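Local structure of D-glycero-D-manno-heptose 1-phosphate kinase (Bacteroides thetaiotaomicron, 3K85) at residues 199-204 against 302-307; 37-42 against 325-330. The protein probably transfers phosphate from ATP to a sugar such as D-glycero-D-manno-heptose 1-phosphate, as a kinase of the GHMP family. One frame throughout, in Å; residues are numbered along the deposited sequence.

Contact 1 of 2, residues 199-204 against 302-307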
HETATM    1  N   MSE A 199      20.745  -6.696  -0.927  1.00 34.89           N
HETATM    2  CA  MSE A 199      21.160  -5.698  -1.913  1.00 39.13           C
HETATM    3  C   MSE A 199      22.405  -4.881  -1.632  1.00 38.51           C
HETATM    4  O   MSE A 199      22.701  -4.514  -0.495  1.00 36.33           O
HETATM    5  CB  MSE A 199      20.015  -4.733  -2.201  1.00 43.94           C
HETATM    6  CG  MSE A 199      18.945  -5.301  -3.096  1.00 52.98           C
HETATM    7 SE   MSE A 199      17.418  -4.124  -3.217  1.00 68.11          SE
HETATM    8  CE  MSE A 199      18.340  -2.468  -3.653  1.00 61.28           C
ATOM      9  N   VAL A 200      23.121  -4.582  -2.707  1.00 40.45           N
ATOM     10  CA  VAL A 200      24.334  -3.793  -2.629  1.00 41.81           C
ATOM     11  C   VAL A 200      24.237  -2.621  -3.615  1.00 43.72           C
ATOM     12  O   VAL A 200      23.929  -2.809  -4.794  1.00 43.49           O
ATOM     13  CB  VAL A 200      25.572  -4.652  -2.974  1.00 41.77           C
ATOM     14  CG1 VAL A 200      26.849  -3.889  -2.640  1.00 41.69           C
ATOM     15  CG2 VAL A 200      25.520  -5.961  -2.212  1.00 41.95           C
ATOM     16  N   LEU A 201      24.476  -1.415  -3.111  1.00 46.04           N
ATOM     17  CA  LEU A 201      24.454  -0.198  -3.915  1.00 48.90           C
ATOM     18  C   LEU A 201      25.898   0.191  -4.191  1.00 52.54           C
ATOM     19  O   LEU A 201      26.635   0.537  -3.268  1.00 53.81           O
ATOM     20  CB  LEU A 201      23.773   0.929  -3.148  1.00 47.94           C
ATOM     21  CG  LEU A 201      22.318   1.245  -3.477  1.00 49.08           C
ATOM     22  CD1 LEU A 201      22.246   2.661  -4.026  1.00 50.57           C
ATOM     23  CD2 LEU A 201      21.764   0.240  -4.480  1.00 47.72           C
ATOM     24  N   TYR A 202      26.305   0.151  -5.455  1.00 55.71           N
ATOM     25  CA  TYR A 202      27.682   0.486  -5.798  1.00 59.59           C
ATOM     26  C   TYR A 202      27.854   1.519  -6.913  1.00 60.95           C
ATOM     27  O   TYR A 202      27.393   1.327  -8.039  1.00 60.11           O
ATOM     28  CB  TYR A 202      28.440  -0.794  -6.167  1.00 60.47           C
ATOM     29  CG  TYR A 202      29.876  -0.560  -6.565  1.00 62.47           C
ATOM     30  CD1 TYR A 202      30.779   0.024  -5.677  1.00 62.78           C
ATOM     31  CD2 TYR A 202      30.331  -0.909  -7.840  1.00 64.17           C
ATOM     32  CE1 TYR A 202      32.106   0.260  -6.047  1.00 63.66           C
ATOM     33  CE2 TYR A 202      31.656  -0.679  -8.223  1.00 64.08           C
ATOM     34  CZ  TYR A 202      32.536  -0.093  -7.322  1.00 64.44           C
ATOM     35  OH  TYR A 202      33.837   0.153  -7.702  1.00 63.50           O
ATOM     36  N   PHE A 203      28.529   2.617  -6.584  1.00 63.50           N
ATOM     37  CA  PHE A 203      28.791   3.676  -7.551  1.00 67.06           C
ATOM     38  C   PHE A 203      30.203   3.482  -8.097  1.00 68.63           C
ATOM     39  O   PHE A 203      31.003   2.755  -7.509  1.00 69.68           O
ATOM     40  CB  PHE A 203      28.696   5.050  -6.890  1.00 67.91           C
ATOM     41  CG  PHE A 203      27.333   5.380  -6.353  1.00 69.32           C
ATOM     42  CD1 PHE A 203      26.824   4.717  -5.241  1.00 70.05           C
ATOM     43  CD2 PHE A 203      26.574   6.390  -6.934  1.00 70.15           C
ATOM     44  CE1 PHE A 203      25.582   5.059  -4.709  1.00 69.97           C
ATOM     45  CE2 PHE A 203      25.330   6.741  -6.410  1.00 70.18           C
ATOM     46  CZ  PHE A 203      24.836   6.073  -5.295  1.00 70.41           C
ATOM     47  N   THR A 204      30.516   4.133  -9.213  1.00 70.24           N
ATOM     48  CA  THR A 204      31.845   4.003  -9.801  1.00 71.70           C
ATOM     49  C   THR A 204      32.686   5.254  -9.565  1.00 72.20           C
ATOM     50  O   THR A 204      32.339   6.102  -8.740  1.00 72.89           O
ATOM     51  CB  THR A 204      31.766   3.749 -11.313  1.00 72.10           C
ATOM     52  OG1 THR A 204      30.807   2.718 -11.578  1.00 72.86           O
ATOM     53  CG2 THR A 204      33.120   3.303 -11.834  1.00 73.23           C
ATOM     54  N   PHE A 302      26.763   3.657 -11.224  1.00 77.04           N
ATOM     55  CA  PHE A 302      25.741   3.240 -10.272  1.00 75.59           C
ATOM     56  C   PHE A 302      25.169   1.872 -10.628  1.00 74.04           C
ATOM     57  O   PHE A 302      24.373   1.751 -11.561  1.00 73.55           O
ATOM     58  CB  PHE A 302      24.605   4.258 -10.250  1.00 76.88           C
ATOM     59  CG  PHE A 302      23.547   3.954  -9.237  1.00 77.85           C
ATOM     60  CD1 PHE A 302      23.672   4.402  -7.932  1.00 78.59           C
ATOM     61  CD2 PHE A 302      22.427   3.213  -9.586  1.00 78.36           C
ATOM     62  CE1 PHE A 302      22.694   4.115  -6.987  1.00 79.12           C
ATOM     63  CE2 PHE A 302      21.445   2.919  -8.653  1.00 78.25           C
ATOM     64  CZ  PHE A 302      21.576   3.372  -7.349  1.00 78.68           C
ATOM     65  N   ILE A 303      25.570   0.844  -9.885  1.00 72.40           N
ATOM     66  CA  ILE A 303      25.068  -0.500 -10.136  1.00 70.04           C
ATOM     67  C   ILE A 303      24.329  -1.031  -8.913  1.00 69.32           C
ATOM     68  O   ILE A 303      24.798  -0.897  -7.780  1.00 68.56           O
ATOM     69  CB  ILE A 303      26.194  -1.508 -10.470  1.00 69.62           C
ATOM     70  CG1 ILE A 303      27.167  -0.921 -11.489  1.00 69.14           C
ATOM     71  CG2 ILE A 303      25.590  -2.780 -11.033  1.00 68.62           C
ATOM     72  CD1 ILE A 303      28.189   0.002 -10.880  1.00 70.26           C
HETATM   73  N   MSE A 304      23.168  -1.630  -9.151  1.00 67.77           N
HETATM   74  CA  MSE A 304      22.370  -2.202  -8.081  1.00 65.21           C
HETATM   75  C   MSE A 304      22.533  -3.711  -8.180  1.00 60.98           C
HETATM   76  O   MSE A 304      22.176  -4.315  -9.189  1.00 59.82           O
HETATM   77  CB  MSE A 304      20.903  -1.812  -8.253  1.00 69.51           C
HETATM   78  CG  MSE A 304      19.988  -2.293  -7.142  1.00 75.45           C
HETATM   79 SE   MSE A 304      18.164  -1.687  -7.412  1.00 85.53          SE
HETATM   80  CE  MSE A 304      17.523  -3.159  -8.493  1.00 81.08           C
ATOM     81  N   PHE A 305      23.090  -4.312  -7.139  1.00 56.66           N
ATOM     82  CA  PHE A 305      23.307  -5.754  -7.120  1.00 53.31           C
ATOM     83  C   PHE A 305      22.395  -6.471  -6.130  1.00 51.04           C
ATOM     84  O   PHE A 305      22.168  -5.996  -5.021  1.00 50.33           O
ATOM     85  CB  PHE A 305      24.760  -6.061  -6.757  1.00 52.55           C
ATOM     86  CG  PHE A 305      25.738  -5.799  -7.862  1.00 51.43           C
ATOM     87  CD1 PHE A 305      25.728  -6.581  -9.013  1.00 52.02           C
ATOM     88  CD2 PHE A 305      26.694  -4.796  -7.740  1.00 51.34           C
ATOM     89  CE1 PHE A 305      26.666  -6.369 -10.030  1.00 52.07           C
ATOM     90  CE2 PHE A 305      27.636  -4.575  -8.749  1.00 51.70           C
ATOM     91  CZ  PHE A 305      27.621  -5.364  -9.895  1.00 50.44           C
ATOM     92  N   VAL A 306      21.878  -7.622  -6.542  1.00 49.15           N
ATOM     93  CA  VAL A 306      21.016  -8.431  -5.691  1.00 48.71           C
ATOM     94  C   VAL A 306      21.777  -9.714  -5.351  1.00 48.29           C
ATOM     95  O   VAL A 306      22.061 -10.522  -6.230  1.00 48.77           O
ATOM     96  CB  VAL A 306      19.691  -8.787  -6.410  1.00 48.78           C
ATOM     97  CG1 VAL A 306      18.931  -9.855  -5.630  1.00 46.47           C
ATOM     98  CG2 VAL A 306      18.835  -7.533  -6.558  1.00 48.12           C
ATOM     99  N   VAL A 307      22.100  -9.897  -4.075  1.00 46.63           N
ATOM    100  CA  VAL A 307      22.850 -11.073  -3.646  1.00 45.91           C
ATOM    101  C   VAL A 307      22.248 -11.804  -2.439  1.00 46.45           C
ATOM    102  O   VAL A 307      21.476 -11.234  -1.663  1.00 45.04           O
ATOM    103  CB  VAL A 307      24.311 -10.676  -3.316  1.00 44.75           C
ATOM    104  CG1 VAL A 307      24.332  -9.688  -2.160  1.00 45.13           C
ATOM    105  CG2 VAL A 307      25.136 -11.906  -2.995  1.00 43.34           C
TER

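Contact 2 of 2, residues 37-42 against 325-330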
ATOM      1  N   ILE A  37      14.819   5.675  -0.316  1.00 22.11           N
ATOM      2  CA  ILE A  37      15.872   5.189   0.575  1.00 26.61           C
ATOM      3  C   ILE A  37      16.369   6.291   1.518  1.00 26.63           C
ATOM      4  O   ILE A  37      16.133   7.472   1.270  1.00 27.07           O
ATOM      5  CB  ILE A  37      17.067   4.652  -0.243  1.00 27.74           C
ATOM      6  CG1 ILE A  37      17.664   5.771  -1.102  1.00 28.57           C
ATOM      7  CG2 ILE A  37      16.612   3.496  -1.124  1.00 27.45           C
ATOM      8  CD1 ILE A  37      18.896   5.328  -1.888  1.00 29.48           C
ATOM      9  N   ASN A  38      17.073   5.905   2.582  1.00 26.82           N
ATOM     10  CA  ASN A  38      17.559   6.865   3.572  1.00 27.98           C
ATOM     11  C   ASN A  38      18.646   7.868   3.177  1.00 28.17           C
ATOM     12  O   ASN A  38      19.458   8.265   4.021  1.00 29.54           O
ATOM     13  CB  ASN A  38      17.995   6.131   4.845  1.00 29.06           C
ATOM     14  CG  ASN A  38      19.064   5.097   4.585  1.00 31.01           C
ATOM     15  OD1 ASN A  38      19.443   4.845   3.437  1.00 32.08           O
ATOM     16  ND2 ASN A  38      19.547   4.473   5.651  1.00 31.16           N
ATOM     17  N   LEU A  39      18.666   8.275   1.912  1.00 27.53           N
ATOM     18  CA  LEU A  39      19.610   9.290   1.437  1.00 29.66           C
ATOM     19  C   LEU A  39      18.699  10.459   1.072  1.00 29.40           C
ATOM     20  O   LEU A  39      17.810  10.315   0.235  1.00 30.07           O
ATOM     21  CB  LEU A  39      20.393   8.784   0.221  1.00 31.65           C
ATOM     22  CG  LEU A  39      21.678   8.015   0.565  1.00 33.23           C
ATOM     23  CD1 LEU A  39      21.443   7.077   1.745  1.00 35.30           C
ATOM     24  CD2 LEU A  39      22.135   7.235  -0.645  1.00 33.25           C
ATOM     25  N   TYR A  40      18.932  11.616   1.687  1.00 27.48           N
ATOM     26  CA  TYR A  40      18.056  12.759   1.497  1.00 26.72           C
ATOM     27  C   TYR A  40      18.585  14.062   0.907  1.00 27.40           C
ATOM     28  O   TYR A  40      19.769  14.212   0.603  1.00 28.66           O
ATOM     29  CB  TYR A  40      17.431  13.104   2.845  1.00 26.24           C
ATOM     30  CG  TYR A  40      16.797  11.944   3.580  1.00 29.87           C
ATOM     31  CD1 TYR A  40      15.419  11.695   3.475  1.00 29.42           C
ATOM     32  CD2 TYR A  40      17.554  11.131   4.443  1.00 28.44           C
ATOM     33  CE1 TYR A  40      14.807  10.679   4.217  1.00 27.62           C
ATOM     34  CE2 TYR A  40      16.950  10.108   5.188  1.00 29.15           C
ATOM     35  CZ  TYR A  40      15.571   9.893   5.069  1.00 30.89           C
ATOM     36  OH  TYR A  40      14.947   8.917   5.817  1.00 29.47           O
ATOM     37  N   ALA A  41      17.649  15.004   0.780  1.00 24.58           N
ATOM     38  CA  ALA A  41      17.885  16.364   0.318  1.00 23.18           C
ATOM     39  C   ALA A  41      17.344  17.151   1.502  1.00 23.35           C
ATOM     40  O   ALA A  41      16.261  16.845   2.004  1.00 23.36           O
ATOM     41  CB  ALA A  41      17.056  16.666  -0.939  1.00 20.24           C
ATOM     42  N   TYR A  42      18.077  18.145   1.976  1.00 21.52           N
ATOM     43  CA  TYR A  42      17.587  18.897   3.122  1.00 21.33           C
ATOM     44  C   TYR A  42      17.507  20.341   2.729  1.00 21.35           C
ATOM     45  O   TYR A  42      18.190  20.781   1.822  1.00 22.36           O
ATOM     46  CB  TYR A  42      18.527  18.768   4.327  1.00 21.05           C
ATOM     47  CG  TYR A  42      18.954  17.350   4.641  1.00 22.79           C
ATOM     48  CD1 TYR A  42      18.480  16.677   5.779  1.00 23.51           C
ATOM     49  CD2 TYR A  42      19.854  16.687   3.815  1.00 21.94           C
ATOM     50  CE1 TYR A  42      18.913  15.370   6.078  1.00 23.32           C
ATOM     51  CE2 TYR A  42      20.283  15.393   4.100  1.00 25.16           C
ATOM     52  CZ  TYR A  42      19.817  14.737   5.225  1.00 24.23           C
ATOM     53  OH  TYR A  42      20.246  13.443   5.454  1.00 28.37           O
ATOM     54  N   PHE A 325      33.170   2.908  -4.567  1.00 71.17           N
ATOM     55  CA  PHE A 325      32.728   2.542  -3.222  1.00 70.27           C
ATOM     56  C   PHE A 325      31.291   2.037  -3.172  1.00 68.95           C
ATOM     57  O   PHE A 325      30.472   2.355  -4.037  1.00 68.98           O
ATOM     58  CB  PHE A 325      32.866   3.730  -2.261  1.00 71.55           C
ATOM     59  CG  PHE A 325      32.027   4.934  -2.631  1.00 72.99           C
ATOM     60  CD1 PHE A 325      31.806   5.944  -1.697  1.00 73.65           C
ATOM     61  CD2 PHE A 325      31.485   5.079  -3.910  1.00 73.89           C
ATOM     62  CE1 PHE A 325      31.061   7.078  -2.027  1.00 73.74           C
ATOM     63  CE2 PHE A 325      30.739   6.207  -4.251  1.00 73.52           C
ATOM     64  CZ  PHE A 325      30.528   7.208  -3.307  1.00 74.33           C
ATOM     65  N   VAL A 326      30.998   1.237  -2.153  1.00 66.48           N
ATOM     66  CA  VAL A 326      29.656   0.714  -1.967  1.00 63.56           C
ATOM     67  C   VAL A 326      28.933   1.667  -1.023  1.00 62.78           C
ATOM     68  O   VAL A 326      29.445   2.014   0.043  1.00 62.03           O
ATOM     69  CB  VAL A 326      29.685  -0.712  -1.374  1.00 63.16           C
ATOM     70  CG1 VAL A 326      28.333  -1.064  -0.760  1.00 61.45           C
ATOM     71  CG2 VAL A 326      30.030  -1.710  -2.467  1.00 60.49           C
HETATM   72  N   MSE A 327      27.750   2.103  -1.433  1.00 61.64           N
HETATM   73  CA  MSE A 327      26.959   3.028  -0.638  1.00 61.05           C
HETATM   74  C   MSE A 327      25.913   2.297   0.199  1.00 56.64           C
HETATM   75  O   MSE A 327      24.955   1.735  -0.330  1.00 56.77           O
HETATM   76  CB  MSE A 327      26.282   4.055  -1.556  1.00 67.28           C
HETATM   77  CG  MSE A 327      25.431   5.095  -0.835  1.00 75.45           C
HETATM   78 SE   MSE A 327      26.396   6.103   0.526  1.00 88.64          SE
HETATM   79  CE  MSE A 327      26.785   7.716  -0.476  1.00 84.20           C
ATOM     80  N   PRO A 328      26.094   2.285   1.528  1.00 52.38           N
ATOM     81  CA  PRO A 328      25.149   1.618   2.424  1.00 48.02           C
ATOM     82  C   PRO A 328      23.835   2.396   2.470  1.00 44.37           C
ATOM     83  O   PRO A 328      23.825   3.630   2.490  1.00 42.28           O
ATOM     84  CB  PRO A 328      25.888   1.624   3.756  1.00 48.52           C
ATOM     85  CG  PRO A 328      26.650   2.904   3.692  1.00 50.81           C
ATOM     86  CD  PRO A 328      27.210   2.873   2.292  1.00 51.30           C
ATOM     87  N   PHE A 329      22.724   1.671   2.497  1.00 39.17           N
ATOM     88  CA  PHE A 329      21.430   2.324   2.506  1.00 34.27           C
ATOM     89  C   PHE A 329      20.383   1.481   3.213  1.00 32.84           C
ATOM     90  O   PHE A 329      20.598   0.316   3.531  1.00 30.03           O
ATOM     91  CB  PHE A 329      20.963   2.548   1.063  1.00 30.75           C
ATOM     92  CG  PHE A 329      20.446   1.302   0.411  1.00 29.19           C
ATOM     93  CD1 PHE A 329      19.085   1.017   0.414  1.00 28.49           C
ATOM     94  CD2 PHE A 329      21.327   0.352  -0.101  1.00 29.35           C
ATOM     95  CE1 PHE A 329      18.610  -0.199  -0.076  1.00 29.42           C
ATOM     96  CE2 PHE A 329      20.862  -0.877  -0.596  1.00 28.93           C
ATOM     97  CZ  PHE A 329      19.504  -1.152  -0.581  1.00 29.34           C
ATOM     98  N   GLN A 330      19.230   2.100   3.421  1.00 31.95           N
ATOM     99  CA  GLN A 330      18.087   1.453   4.025  1.00 31.70           C
ATOM    100  C   GLN A 330      16.862   2.076   3.354  1.00 28.74           C
ATOM    101  O   GLN A 330      16.876   3.254   2.981  1.00 27.34           O
ATOM    102  CB  GLN A 330      18.055   1.706   5.534  1.00 35.02           C
ATOM    103  CG  GLN A 330      19.198   1.046   6.292  1.00 41.31           C
ATOM    104  CD  GLN A 330      19.204  -0.463   6.116  1.00 44.84           C
ATOM    105  OE1 GLN A 330      18.225  -1.138   6.439  1.00 47.66           O
ATOM    106  NE2 GLN A 330      20.307  -1.001   5.601  1.00 46.93           N
TER

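Contact 1 of 2, residues 199-204 against 302-307
Val200 and Phe305 face each other as an antiparallel hydrogen-bonded pair, closed by Val200 N to Phe305 O and by Phe305 N to Val200 O, both 2.9 Å. Two residues on, Tyr202 and Ile303 repeat the pattern, and there Ile303 N lies 2.6 Å from Tyr202 O in a nearly straight bond. Tyr202 O takes in addition a CA-H...O contact from Phe302. The strand axes run at 163°, and 303-306 is the middle strand of a three-stranded antiparallel sheet, with 291-294 along its other edge; 302-307 falls in the C-terminal GHMP kinase family region.

Apolar packing divides between the two faces of this sheet. On the face of Met199, Leu201 and Met304, both methionines being selenomethionine, Met199 CE comes within 3.8 Å of Met304 SE, because the Met199 chain bends at chi3 (51°). Leu12 of strand 4-15 and helix 251-264 cover this face. On the other, Ile303 CD1 approaches Tyr202 CD2 at 3.8 Å, and at the end of the strand Val200 CG2 meets Val307 CG1; Val200, Phe305 and Val307 pack on helix 309-320.

The aromatic contact lies past the paired residues: the edge of Phe302 points at one face of Phe203, a T-shaped pair with planes at 78° and centroids 4.8 Å apart. Phe302 CD1 sits over that face toward its rim, while Phe302 CE1 also touches Leu201 CD1 at 3.3 Å.

Contact 2 of 2, residues 37-42 against 325-330
Ile37 meets Phe329 through its CG2 branch, which lies 3.8 Å from Phe329 CD1, the two side chains crossing at about a right angle. Its CA also comes within 3.2 Å of Gln330 O, a CA-H...O contact to a carbonyl that the next residue grips more firmly.

At Asn38 the chain turns a corner, and two hydrogen bonds tie this corner to Gln330. Asn38 N donates to Gln330 O at 2.7 Å, approaching nearly along the C=O axis (170°). The return bond, Gln330 N to Asn38 OD1 at 2.8 Å, reaches the amide oxygen from above its carbonyl plane, 49° out of it. With chi1 at 58°, Asn38 CG lies between the backbone N and the carbonyl carbon, 3.2 Å from Gln330 N. An alanine here, which still has its backbone N, would probably leave Gln330 N without its side-chain acceptor and the corner held by one bond fewer.

Leu39 makes the last apolar touch, CD2 to CG of the selenomethionine Met327 at 3.9 Å, although Met327 is poorly ordered.

The segment 325-330, an irregular loop between helix 309-320 and strand 337-340, thus passes between two sheets: Phe329 also packs on Met199 and Leu201 of strand 199-202, while Ile37 and Leu39 rest on strand 4-15 and Ala41 packs on helix 115-131.

How the contacts relate
Contact 1 is a buried strand pairing, with one exposed residue among its twelve, whereas contact 2 is partly buried and joins a strand corner to a loop. Four backbone bonds hold the first; the second has two, one using a side-chain oxygen, and buries 280 Å² against 625 Å². Their centres are about 12 Å apart, and both segments of contact 1 fall in sequence between those of contact 2. They share no segment yet touch: Leu201 O and Met327 N, 2.7 Å apart, probably hydrogen-bond, as probably do Phe203 N and Phe325 O at 3.2 Å, so 325-330 lies alongside 199-204 and connects the three-stranded sheet to the larger mixed sheet holding 39-47.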